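PDB 4NNC: OBCA, Oxalate Biosynthetic Component A from Burkholderia glumae, which is a protein of the beta-keto acid cleavage enzyme family with a TIM-barrel fold, and holds a cobalt ion, an oxalate ion and the ligand 2KQ in one site. Local coordinates for residues H226-S231 against Q249-V254; T278-D283 against K290-H295. All coordinates share one frame; numbering follows the deposited sequence.

Contact 1 (H226-S231 against Q249-V254); sequences HTRDLS and QRNQIV. With CO (cobalt (II) ion), chain B; OXL (oxalate ion), chain C; 2KQ ((3S)-3-[2-[3-[[(2R)-4-[[[(2R,3S,4R,5R)-5-(6-aminopurin-9-yl)-4-oxidanyl-3-phosphonooxy-oxolan-2-yl]methoxy-oxidanyl-phosphoryl]oxy-oxidanyl-phosphoryl]oxy-3,3-dimethyl-2-oxidanyl-butanoyl]amino]propanoylamino]ethylsulfanyl]-3-oxidanyl-butanoic acid), chain D.
At the cobalt site of the TIM barrel, where strand 222-229 runs out antiparallel beside 250-251, first-shell His226 meets second-shell Asn251. His226 NE2 binds cobalt at 2.0 Å, alongside His224, Glu475 and oxygens O51 and O54 of 2KQ. The other ring nitrogen, ND1, donates to Asn251 OD1 at 2.8 Å; the bond is nearly straight (173°) and lies in the imidazole plane. Metal on NE2 and amide oxygen on ND1 thus hold the ring's orientation from two places on its rim. Thr227 holds OG1 between its backbone N and carbonyl carbon (chi1 47°), where it both donates to Gln252 O at 2.6 Å and accepts from Val254 N at 2.9 Å, just before helix 255-268. Between the backbones, Asp229 N donates to Arg250 O. Arg228 bends at chi2, and its NH1 reaches Gln249 O while NE and NH2 serve Gly14 O and Pro17 O. At the far end, Arg250 NH2 forms a salt bridge to Asp229 OD2 at 2.7 Å, approaching on the anti side with the two planes 79° apart, while Asp229 OD1 accepts from Ser231 N in an Asx turn.

Contact 2 (T278-D283 against K290-H295); sequences TSVRGD and KLRRAH. With OXL (oxalate ion), chain C; 2KQ ((3S)-3-[2-[3-[[(2R)-4-[[[(2R,3S,4R,5R)-5-(6-aminopurin-9-yl)-4-oxidanyl-3-phosphonooxy-oxolan-2-yl]methoxy-oxidanyl-phosphoryl]oxy-oxidanyl-phosphoryl]oxy-3,3-dimethyl-2-oxidanyl-butanoyl]amino]propanoylamino]ethylsulfanyl]-3-oxidanyl-butanoic acid), chain D.
Thr278 meets Arg292 through its backbone carbonyl: Arg292 NE donates to Thr278 O at 2.8 Å with an angle of 158° at the hydrogen. The donor approaches nearly along the C=O axis, and the oxygen lies near the guanidinium plane; NH2 adds a weak second bond to the same oxygen. The rotation of the guanidinium is fixed by the whole set of bonds, with NE on Thr278 O, NH1 on Ala287 O and Asp325 O, and NH2 on Asn326 OD1. Thr278 CG2 lies 3.4 Å from Arg292 O and 3.9 Å from His295 CE1, the methyl approaching the imidazole obliquely; His295 NE2 itself bonds Ser277 O. Thr278 OG1 bonds Ser310 O, and a water links it weakly to Arg292 NH2.

Ser279 turns away from the helix. Its OG donates to oxalate O3 at 2.7 Å and accepts from Arg281 N at 3.0 Å, closing an ST turn.

Val280 returns toward 290-295. Its CG1 packs 3.6 Å from Arg292 CD, and CG2 lies over the rim of one guanidinium face, 3.9 Å above the plane. Arg292 bends at chi3 (58°), which brings the guanidinium against the valine.

Arg281 stretches the other way, extended from CG to NE, and its NH1 reaches oxalate O2 in a weak bond, with Phe318 as a cation-pi partner. The loop following strand 273-276 thus divides its residues between ligand and short helix 291-294, a layout typical of TIM-barrel sites, in which loops after the C-terminal ends of the strands hold the ligand.

How the contacts relate
From the N terminus, the chain first completes contact 1, where 249-254 folds back on 226-231 and closes a loop of 17 residues that includes strands 234-238 and 242-246. Helix 255-268 and strand 273-276 follow, and the latter pairs parallel with 222-229. Contact 2 then closes a shorter loop of six residues, between 278-283 and helix 291-294. The two loops are in series, neither nested nor crossed. Their centres lie about 11 Å apart, and they touch directly: Ile253 CG2 packs 3.7 Å from His295 CG, and Asn251 ND2 donates weakly to Arg281 O. Successive barrel strands thereby bring both contacts to the same oxalate and 2KQ.

Contact 1 (H226-S231 against Q249-V254)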
loop_
_atom_site.group_PDB
_atom_site.type_symbol
_atom_site.label_atom_id
_atom_site.label_comp_id
_atom_site.label_asym_id
_atom_site.label_seq_id
_atom_site.Cartn_x
_atom_site.Cartn_y
_atom_site.Cartn_z
ATOM N N HIS A 226 -9.539 -0.879 -4.633
ATOM C CA HIS A 226 -9.442 -2.302 -4.939
ATOM C C HIS A 226 -10.380 -3.041 -3.998
ATOM O O HIS A 226 -10.712 -2.531 -2.917
ATOM C CB HIS A 226 -8.044 -2.831 -4.636
ATOM C CG HIS A 226 -6.994 -2.398 -5.608
ATOM N ND1 HIS A 226 -6.197 -3.302 -6.276
ATOM C CD2 HIS A 226 -6.590 -1.168 -6.004
ATOM C CE1 HIS A 226 -5.352 -2.643 -7.056
ATOM N NE2 HIS A 226 -5.570 -1.351 -6.906
ATOM N N THR A 227 -10.772 -4.255 -4.378
ATOM C CA THR A 227 -11.407 -5.172 -3.433
ATOM C C THR A 227 -10.535 -6.416 -3.208
ATOM O O THR A 227 -9.632 -6.690 -4.003
ATOM C CB THR A 227 -12.815 -5.593 -3.889
ATOM O OG1 THR A 227 -12.791 -5.966 -5.281
ATOM C CG2 THR A 227 -13.784 -4.447 -3.678
ATOM N N ARG A 228 -10.810 -7.154 -2.127
ATOM C CA ARG A 228 -10.070 -8.370 -1.791
ATOM C C ARG A 228 -11.024 -9.560 -1.629
ATOM O O ARG A 228 -12.142 -9.419 -1.113
ATOM C CB ARG A 228 -9.265 -8.177 -0.499
ATOM C CG ARG A 228 -8.287 -7.018 -0.539
ATOM C CD ARG A 228 -7.170 -7.278 -1.549
ATOM N NE ARG A 228 -6.158 -6.230 -1.466
ATOM C CZ ARG A 228 -5.124 -6.248 -0.628
ATOM N NH1 ARG A 228 -4.946 -7.285 0.196
ATOM N NH2 ARG A 228 -4.265 -5.229 -0.621
ATOM N N ASP A 229 -10.574 -10.725 -2.082
ATOM C CA ASP A 229 -11.298 -11.978 -1.882
ATOM C C ASP A 229 -10.950 -12.523 -0.493
ATOM O O ASP A 229 -9.802 -12.875 -0.229
ATOM C CB ASP A 229 -10.881 -12.960 -2.984
ATOM C CG ASP A 229 -11.435 -14.372 -2.792
ATOM O OD1 ASP A 229 -12.382 -14.590 -1.998
ATOM O OD2 ASP A 229 -10.911 -15.280 -3.470
ATOM N N LEU A 230 -11.935 -12.581 0.399
ATOM C CA LEU A 230 -11.686 -13.052 1.757
ATOM C C LEU A 230 -12.275 -14.444 2.021
ATOM O O LEU A 230 -12.447 -14.834 3.170
ATOM C CB LEU A 230 -12.250 -12.057 2.781
ATOM C CG LEU A 230 -11.769 -10.600 2.732
ATOM C CD1 LEU A 230 -12.386 -9.807 3.862
ATOM C CD2 LEU A 230 -10.253 -10.520 2.802
ATOM N N SER A 231 -12.575 -15.203 0.972
ATOM C CA SER A 231 -13.353 -16.427 1.167
ATOM C C SER A 231 -12.552 -17.623 1.714
ATOM O O SER A 231 -13.142 -18.579 2.209
ATOM C CB SER A 231 -14.122 -16.799 -0.110
ATOM O OG SER A 231 -13.228 -17.060 -1.174
ATOM N N GLN A 249 -6.237 -12.868 1.390
ATOM C CA GLN A 249 -6.625 -11.474 1.140
ATOM C C GLN A 249 -6.269 -11.090 -0.297
ATOM O O GLN A 249 -5.833 -9.961 -0.570
ATOM C CB GLN A 249 -5.948 -10.513 2.128
ATOM C CG GLN A 249 -6.157 -10.836 3.613
ATOM C CD GLN A 249 -5.585 -9.753 4.533
ATOM O OE1 GLN A 249 -5.549 -8.567 4.180
ATOM N NE2 GLN A 249 -5.128 -10.161 5.712
ATOM N N ARG A 250 -6.462 -12.046 -1.203
ATOM C CA ARG A 250 -6.038 -11.936 -2.593
ATOM C C ARG A 250 -6.669 -10.744 -3.318
ATOM O O ARG A 250 -7.874 -10.486 -3.206
ATOM C CB ARG A 250 -6.376 -13.239 -3.337
ATOM C CG ARG A 250 -5.703 -13.397 -4.714
ATOM C CD ARG A 250 -6.086 -14.744 -5.355
ATOM N NE ARG A 250 -7.520 -14.984 -5.216
ATOM C CZ ARG A 250 -8.439 -14.550 -6.078
ATOM N NH1 ARG A 250 -8.074 -13.860 -7.163
ATOM N NH2 ARG A 250 -9.725 -14.804 -5.856
ATOM N N ASN A 251 -5.854 -10.000 -4.057
ATOM C CA ASN A 251 -6.421 -8.974 -4.898
ATOM C C ASN A 251 -7.402 -9.623 -5.850
ATOM O O ASN A 251 -7.085 -10.637 -6.473
ATOM C CB ASN A 251 -5.348 -8.246 -5.697
ATOM C CG ASN A 251 -5.910 -7.043 -6.441
ATOM O OD1 ASN A 251 -6.368 -6.072 -5.819
ATOM N ND2 ASN A 251 -5.885 -7.098 -7.770
ATOM N N GLN A 252 -8.592 -9.039 -5.953
ATOM C CA GLN A 252 -9.643 -9.575 -6.807
ATOM C C GLN A 252 -10.790 -8.570 -6.917
ATOM O O GLN A 252 -11.197 -7.982 -5.926
ATOM C CB GLN A 252 -10.170 -10.880 -6.201
ATOM C CG GLN A 252 -11.351 -11.466 -6.936
ATOM C CD GLN A 252 -10.952 -11.971 -8.299
ATOM O OE1 GLN A 252 -10.150 -12.903 -8.421
ATOM N NE2 GLN A 252 -11.494 -11.349 -9.342
ATOM N N ILE A 253 -11.308 -8.373 -8.120
ATOM C CA ILE A 253 -12.533 -7.603 -8.310
ATOM C C ILE A 253 -13.732 -8.406 -7.798
ATOM O O ILE A 253 -14.053 -9.475 -8.339
ATOM C CB ILE A 253 -12.745 -7.278 -9.799
ATOM C CG1 ILE A 253 -11.539 -6.517 -10.351
ATOM C CG2 ILE A 253 -14.039 -6.496 -10.005
ATOM C CD1 ILE A 253 -11.443 -6.579 -11.868
ATOM N N VAL A 254 -14.391 -7.900 -6.761
ATOM C CA VAL A 254 -15.503 -8.614 -6.151
ATOM C C VAL A 254 -16.767 -7.800 -6.376
ATOM O O VAL A 254 -16.929 -6.728 -5.786
ATOM C CB VAL A 254 -15.279 -8.794 -4.643
ATOM C CG1 VAL A 254 -16.369 -9.692 -4.037
ATOM C CG2 VAL A 254 -13.896 -9.367 -4.382
HETATM CO CO CO B . -4.474 0.104 -7.793
HETATM C C1 OXL C . -1.812 -3.414 -9.760
HETATM C C2 OXL C . -1.444 -2.320 -8.843
HETATM O O1 OXL C . -1.441 -3.394 -10.965
HETATM O O2 OXL C . -0.228 -2.114 -8.564
HETATM O O3 OXL C . -2.521 -4.342 -9.293
HETATM O O4 OXL C . -2.381 -1.630 -8.334
HETATM C C01 2KQ D . 3.766 -3.562 -0.220
HETATM C C02 2KQ D . 4.008 -2.090 0.152
HETATM C C03 2KQ D . 2.628 -1.268 0.062
HETATM C C04 2KQ D . 4.582 -2.048 1.574
HETATM O O05 2KQ D . 4.821 -0.700 1.912
HETATM P P06 2KQ D . 5.931 -0.321 2.990
HETATM O O07 2KQ D . 5.593 1.042 3.570
HETATM O O08 2KQ D . 5.955 -1.337 4.120
HETATM O O09 2KQ D . 7.337 -0.244 2.248
HETATM P P10 2KQ D . 8.399 -1.426 2.024
HETATM O O11 2KQ D . 9.416 -1.011 0.997
HETATM O O12 2KQ D . 7.680 -2.651 1.509
HETATM O O13 2KQ D . 9.138 -1.776 3.405
HETATM C C14 2KQ D . 10.052 -2.883 3.463
HETATM C C15 2KQ D . 10.874 -2.809 4.678
HETATM O O16 2KQ D . 11.441 -1.448 4.863
HETATM C C17 2KQ D . 10.897 -0.906 6.075
HETATM N N18 2KQ D . 10.560 0.454 5.831
HETATM C C19 2KQ D . 9.470 0.927 5.201
HETATM N N20 2KQ D . 9.532 2.277 5.159
HETATM C C21 2KQ D . 10.681 2.677 5.766
HETATM C C22 2KQ D . 11.280 3.926 6.025
HETATM N N23 2KQ D . 10.641 5.165 5.600
HETATM N N24 2KQ D . 12.460 3.957 6.671
HETATM C C25 2KQ D . 13.066 2.807 7.056
HETATM N N26 2KQ D . 12.520 1.602 6.834
HETATM C C27 2KQ D . 11.328 1.523 6.187
HETATM C C28 2KQ D . 9.748 -1.748 6.450
HETATM O O29 2KQ D . 9.603 -1.839 7.868
HETATM C C30 2KQ D . 10.079 -3.080 5.916
HETATM O O31 2KQ D . 10.882 -3.799 6.875
HETATM P P32 2KQ D . 11.514 -5.263 6.491
HETATM O O33 2KQ D . 12.556 -5.137 5.369
HETATM O O34 2KQ D . 12.154 -5.892 7.712
HETATM O O35 2KQ D . 10.393 -6.151 6.019
HETATM C C36 2KQ D . 5.125 -1.510 -0.775
HETATM O O37 2KQ D . 6.260 -2.249 -0.602
HETATM C C38 2KQ D . 4.793 -1.502 -2.277
HETATM O O39 2KQ D . 4.760 -2.524 -2.954
HETATM N N40 2KQ D . 4.559 -0.218 -2.921
HETATM C C41 2KQ D . 4.292 -0.238 -4.321
HETATM C C42 2KQ D . 2.792 -0.273 -4.588
HETATM C C43 2KQ D . 2.420 -0.269 -6.088
HETATM O O44 2KQ D . 2.920 -1.072 -6.878
HETATM N N45 2KQ D . 1.487 0.722 -6.549
HETATM C C46 2KQ D . 1.161 0.709 -7.944
HETATM C C47 2KQ D . -0.339 0.645 -8.130
HETATM S S48 2KQ D . -0.811 0.981 -9.820
HETATM C C49 2KQ D . -2.582 1.147 -9.910
HETATM C C50 2KQ D . -2.827 2.544 -10.146
HETATM O O51 2KQ D . -3.192 0.811 -8.680
HETATM C C52 2KQ D . -3.155 0.386 -11.146
HETATM C C53 2KQ D . -4.443 -0.365 -10.999
HETATM O O54 2KQ D . -5.047 -0.426 -9.887
HETATM O O55 2KQ D . -4.919 -0.935 -12.016
HETATM O O HOH W 1 -9.619 -5.400 -6.729
HETATM O O HOH W 2 -8.421 -13.967 2.706
#

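Contact 2 (T278-D283 against K290-H295)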
loop_
_atom_site.group_PDB
_atom_site.type_symbol
_atom_site.label_atom_id
_atom_site.label_comp_id
_atom_site.label_asym_id
_atom_site.label_seq_id
_atom_site.Cartn_x
_atom_site.Cartn_y
_atom_site.Cartn_z
ATOM N N THR A 278 -9.131 -1.973 -12.273
ATOM C CA THR A 278 -9.481 -3.051 -13.198
ATOM C C THR A 278 -8.342 -4.074 -13.299
ATOM O O THR A 278 -8.373 -4.985 -14.136
ATOM C CB THR A 278 -9.675 -2.501 -14.592
ATOM O OG1 THR A 278 -8.453 -1.868 -14.995
ATOM C CG2 THR A 278 -10.799 -1.473 -14.607
ATOM N N SER A 279 -7.333 -3.913 -12.453
ATOM C CA SER A 279 -6.173 -4.800 -12.469
ATOM C C SER A 279 -6.522 -6.210 -12.006
ATOM O O SER A 279 -7.399 -6.392 -11.160
ATOM C CB SER A 279 -5.084 -4.231 -11.564
ATOM O OG SER A 279 -4.453 -5.276 -10.863
ATOM N N VAL A 280 -5.850 -7.215 -12.557
ATOM C CA VAL A 280 -6.017 -8.578 -12.049
ATOM C C VAL A 280 -4.707 -9.134 -11.513
ATOM O O VAL A 280 -4.484 -10.348 -11.539
ATOM C CB VAL A 280 -6.594 -9.540 -13.096
ATOM C CG1 VAL A 280 -8.053 -9.191 -13.380
ATOM C CG2 VAL A 280 -5.731 -9.522 -14.373
ATOM N N ARG A 281 -3.853 -8.225 -11.031
ATOM C CA ARG A 281 -2.615 -8.576 -10.343
ATOM C C ARG A 281 -2.873 -9.700 -9.346
ATOM O O ARG A 281 -3.809 -9.620 -8.542
ATOM C CB ARG A 281 -2.035 -7.357 -9.617
ATOM C CG ARG A 281 -0.708 -7.643 -8.919
ATOM C CD ARG A 281 -0.131 -6.421 -8.218
ATOM N NE ARG A 281 1.279 -6.631 -7.883
ATOM C CZ ARG A 281 2.142 -5.659 -7.595
ATOM N NH1 ARG A 281 1.752 -4.387 -7.575
ATOM N NH2 ARG A 281 3.401 -5.962 -7.324
ATOM N N GLY A 282 -2.059 -10.752 -9.425
ATOM C CA GLY A 282 -2.329 -11.975 -8.693
ATOM C C GLY A 282 -3.051 -12.996 -9.562
ATOM O O GLY A 282 -2.622 -14.153 -9.654
ATOM N N ASP A 283 -4.139 -12.563 -10.204
ATOM C CA ASP A 283 -4.988 -13.441 -11.015
ATOM C C ASP A 283 -4.723 -13.253 -12.524
ATOM O O ASP A 283 -5.603 -12.828 -13.285
ATOM C CB ASP A 283 -6.463 -13.174 -10.676
ATOM C CG ASP A 283 -7.420 -14.056 -11.451
ATOM O OD1 ASP A 283 -7.041 -15.202 -11.801
ATOM O OD2 ASP A 283 -8.555 -13.591 -11.715
ATOM N N LYS A 290 -14.340 -10.495 -18.870
ATOM C CA LYS A 290 -15.356 -9.442 -18.766
ATOM C C LYS A 290 -15.414 -8.898 -17.343
ATOM O O LYS A 290 -15.910 -7.798 -17.111
ATOM C CB LYS A 290 -16.760 -9.980 -19.121
ATOM C CG LYS A 290 -17.007 -10.299 -20.600
ATOM C CD LYS A 290 -18.493 -10.636 -20.879
ATOM C CE LYS A 290 -18.980 -11.862 -20.072
ATOM N NZ LYS A 290 -20.397 -12.313 -20.372
ATOM N N LEU A 291 -14.940 -9.684 -16.383
ATOM C CA LEU A 291 -14.947 -9.251 -14.993
ATOM C C LEU A 291 -14.200 -7.918 -14.830
ATOM O O LEU A 291 -14.576 -7.089 -13.993
ATOM C CB LEU A 291 -14.331 -10.320 -14.095
ATOM C CG LEU A 291 -14.347 -10.008 -12.598
ATOM C CD1 LEU A 291 -15.762 -9.846 -12.108
ATOM C CD2 LEU A 291 -13.650 -11.118 -11.825
ATOM N N ARG A 292 -13.179 -7.696 -15.659
ATOM C CA ARG A 292 -12.362 -6.479 -15.553
ATOM C C ARG A 292 -13.105 -5.219 -15.989
ATOM O O ARG A 292 -12.555 -4.126 -15.915
ATOM C CB ARG A 292 -11.025 -6.624 -16.306
ATOM C CG ARG A 292 -10.225 -7.882 -15.934
ATOM C CD ARG A 292 -8.850 -7.922 -16.618
ATOM N NE ARG A 292 -8.044 -6.749 -16.280
ATOM C CZ ARG A 292 -6.873 -6.452 -16.829
ATOM N NH1 ARG A 292 -6.357 -7.254 -17.752
ATOM N NH2 ARG A 292 -6.225 -5.345 -16.467
ATOM N N ARG A 293 -14.349 -5.369 -16.443
ATOM C CA ARG A 293 -15.215 -4.211 -16.664
ATOM C C ARG A 293 -16.622 -4.372 -16.054
ATOM O O ARG A 293 -17.456 -3.479 -16.176
ATOM C CB ARG A 293 -15.315 -3.859 -18.162
ATOM C CG ARG A 293 -15.806 -4.990 -19.059
ATOM C CD ARG A 293 -15.722 -4.594 -20.526
ATOM N NE ARG A 293 -15.947 -5.743 -21.400
ATOM C CZ ARG A 293 -14.985 -6.554 -21.833
ATOM N NH1 ARG A 293 -13.714 -6.343 -21.484
ATOM N NH2 ARG A 293 -15.294 -7.581 -22.607
ATOM N N ALA A 294 -16.882 -5.487 -15.382
ATOM C CA ALA A 294 -18.235 -5.732 -14.881
ATOM C C ALA A 294 -18.604 -4.830 -13.697
ATOM O O ALA A 294 -19.789 -4.606 -13.433
ATOM C CB ALA A 294 -18.440 -7.219 -14.533
ATOM N N HIS A 295 -17.598 -4.312 -12.991
ATOM C CA HIS A 295 -17.839 -3.393 -11.871
ATOM C C HIS A 295 -18.024 -1.964 -12.365
ATOM O O HIS A 295 -18.353 -1.049 -11.591
ATOM C CB HIS A 295 -16.718 -3.466 -10.806
ATOM C CG HIS A 295 -15.324 -3.268 -11.346
ATOM N ND1 HIS A 295 -14.946 -3.634 -12.622
ATOM C CD2 HIS A 295 -14.208 -2.778 -10.749
ATOM C CE1 HIS A 295 -13.662 -3.357 -12.798
ATOM N NE2 HIS A 295 -13.191 -2.843 -11.673
HETATM C C1 OXL C . -1.812 -3.414 -9.760
HETATM C C2 OXL C . -1.444 -2.320 -8.843
HETATM O O1 OXL C . -1.441 -3.394 -10.965
HETATM O O2 OXL C . -0.228 -2.114 -8.564
HETATM O O3 OXL C . -2.521 -4.342 -9.293
HETATM O O4 OXL C . -2.381 -1.630 -8.334
HETATM C C01 2KQ D . 3.766 -3.562 -0.220
HETATM C C02 2KQ D . 4.008 -2.090 0.152
HETATM C C03 2KQ D . 2.628 -1.268 0.062
HETATM C C04 2KQ D . 4.582 -2.048 1.574
HETATM O O05 2KQ D . 4.821 -0.700 1.912
HETATM P P06 2KQ D . 5.931 -0.321 2.990
HETATM O O07 2KQ D . 5.593 1.042 3.570
HETATM O O08 2KQ D . 5.955 -1.337 4.120
HETATM O O09 2KQ D . 7.337 -0.244 2.248
HETATM P P10 2KQ D . 8.399 -1.426 2.024
HETATM O O11 2KQ D . 9.416 -1.011 0.997
HETATM O O12 2KQ D . 7.680 -2.651 1.509
HETATM O O13 2KQ D . 9.138 -1.776 3.405
HETATM C C14 2KQ D . 10.052 -2.883 3.463
HETATM C C15 2KQ D . 10.874 -2.809 4.678
HETATM O O16 2KQ D . 11.441 -1.448 4.863
HETATM C C17 2KQ D . 10.897 -0.906 6.075
HETATM N N18 2KQ D . 10.560 0.454 5.831
HETATM C C19 2KQ D . 9.470 0.927 5.201
HETATM N N20 2KQ D . 9.532 2.277 5.159
HETATM C C21 2KQ D . 10.681 2.677 5.766
HETATM C C22 2KQ D . 11.280 3.926 6.025
HETATM N N23 2KQ D . 10.641 5.165 5.600
HETATM N N24 2KQ D . 12.460 3.957 6.671
HETATM C C25 2KQ D . 13.066 2.807 7.056
HETATM N N26 2KQ D . 12.520 1.602 6.834
HETATM C C27 2KQ D . 11.328 1.523 6.187
HETATM C C28 2KQ D . 9.748 -1.748 6.450
HETATM O O29 2KQ D . 9.603 -1.839 7.868
HETATM C C30 2KQ D . 10.079 -3.080 5.916
HETATM O O31 2KQ D . 10.882 -3.799 6.875
HETATM P P32 2KQ D . 11.514 -5.263 6.491
HETATM O O33 2KQ D . 12.556 -5.137 5.369
HETATM O O34 2KQ D . 12.154 -5.892 7.712
HETATM O O35 2KQ D . 10.393 -6.151 6.019
HETATM C C36 2KQ D . 5.125 -1.510 -0.775
HETATM O O37 2KQ D . 6.260 -2.249 -0.602
HETATM C C38 2KQ D . 4.793 -1.502 -2.277
HETATM O O39 2KQ D . 4.760 -2.524 -2.954
HETATM N N40 2KQ D . 4.559 -0.218 -2.921
HETATM C C41 2KQ D . 4.292 -0.238 -4.321
HETATM C C42 2KQ D . 2.792 -0.273 -4.588
HETATM C C43 2KQ D . 2.420 -0.269 -6.088
HETATM O O44 2KQ D . 2.920 -1.072 -6.878
HETATM N N45 2KQ D . 1.487 0.722 -6.549
HETATM C C46 2KQ D . 1.161 0.709 -7.944
HETATM C C47 2KQ D . -0.339 0.645 -8.130
HETATM S S48 2KQ D . -0.811 0.981 -9.820
HETATM C C49 2KQ D . -2.582 1.147 -9.910
HETATM C C50 2KQ D . -2.827 2.544 -10.146
HETATM O O51 2KQ D . -3.192 0.811 -8.680
HETATM C C52 2KQ D . -3.155 0.386 -11.146
HETATM C C53 2KQ D . -4.443 -0.365 -10.999
HETATM O O54 2KQ D . -5.047 -0.426 -9.887
HETATM O O55 2KQ D . -4.919 -0.935 -12.016
HETATM O O HOH W 3 -6.063 -2.553 -15.438
#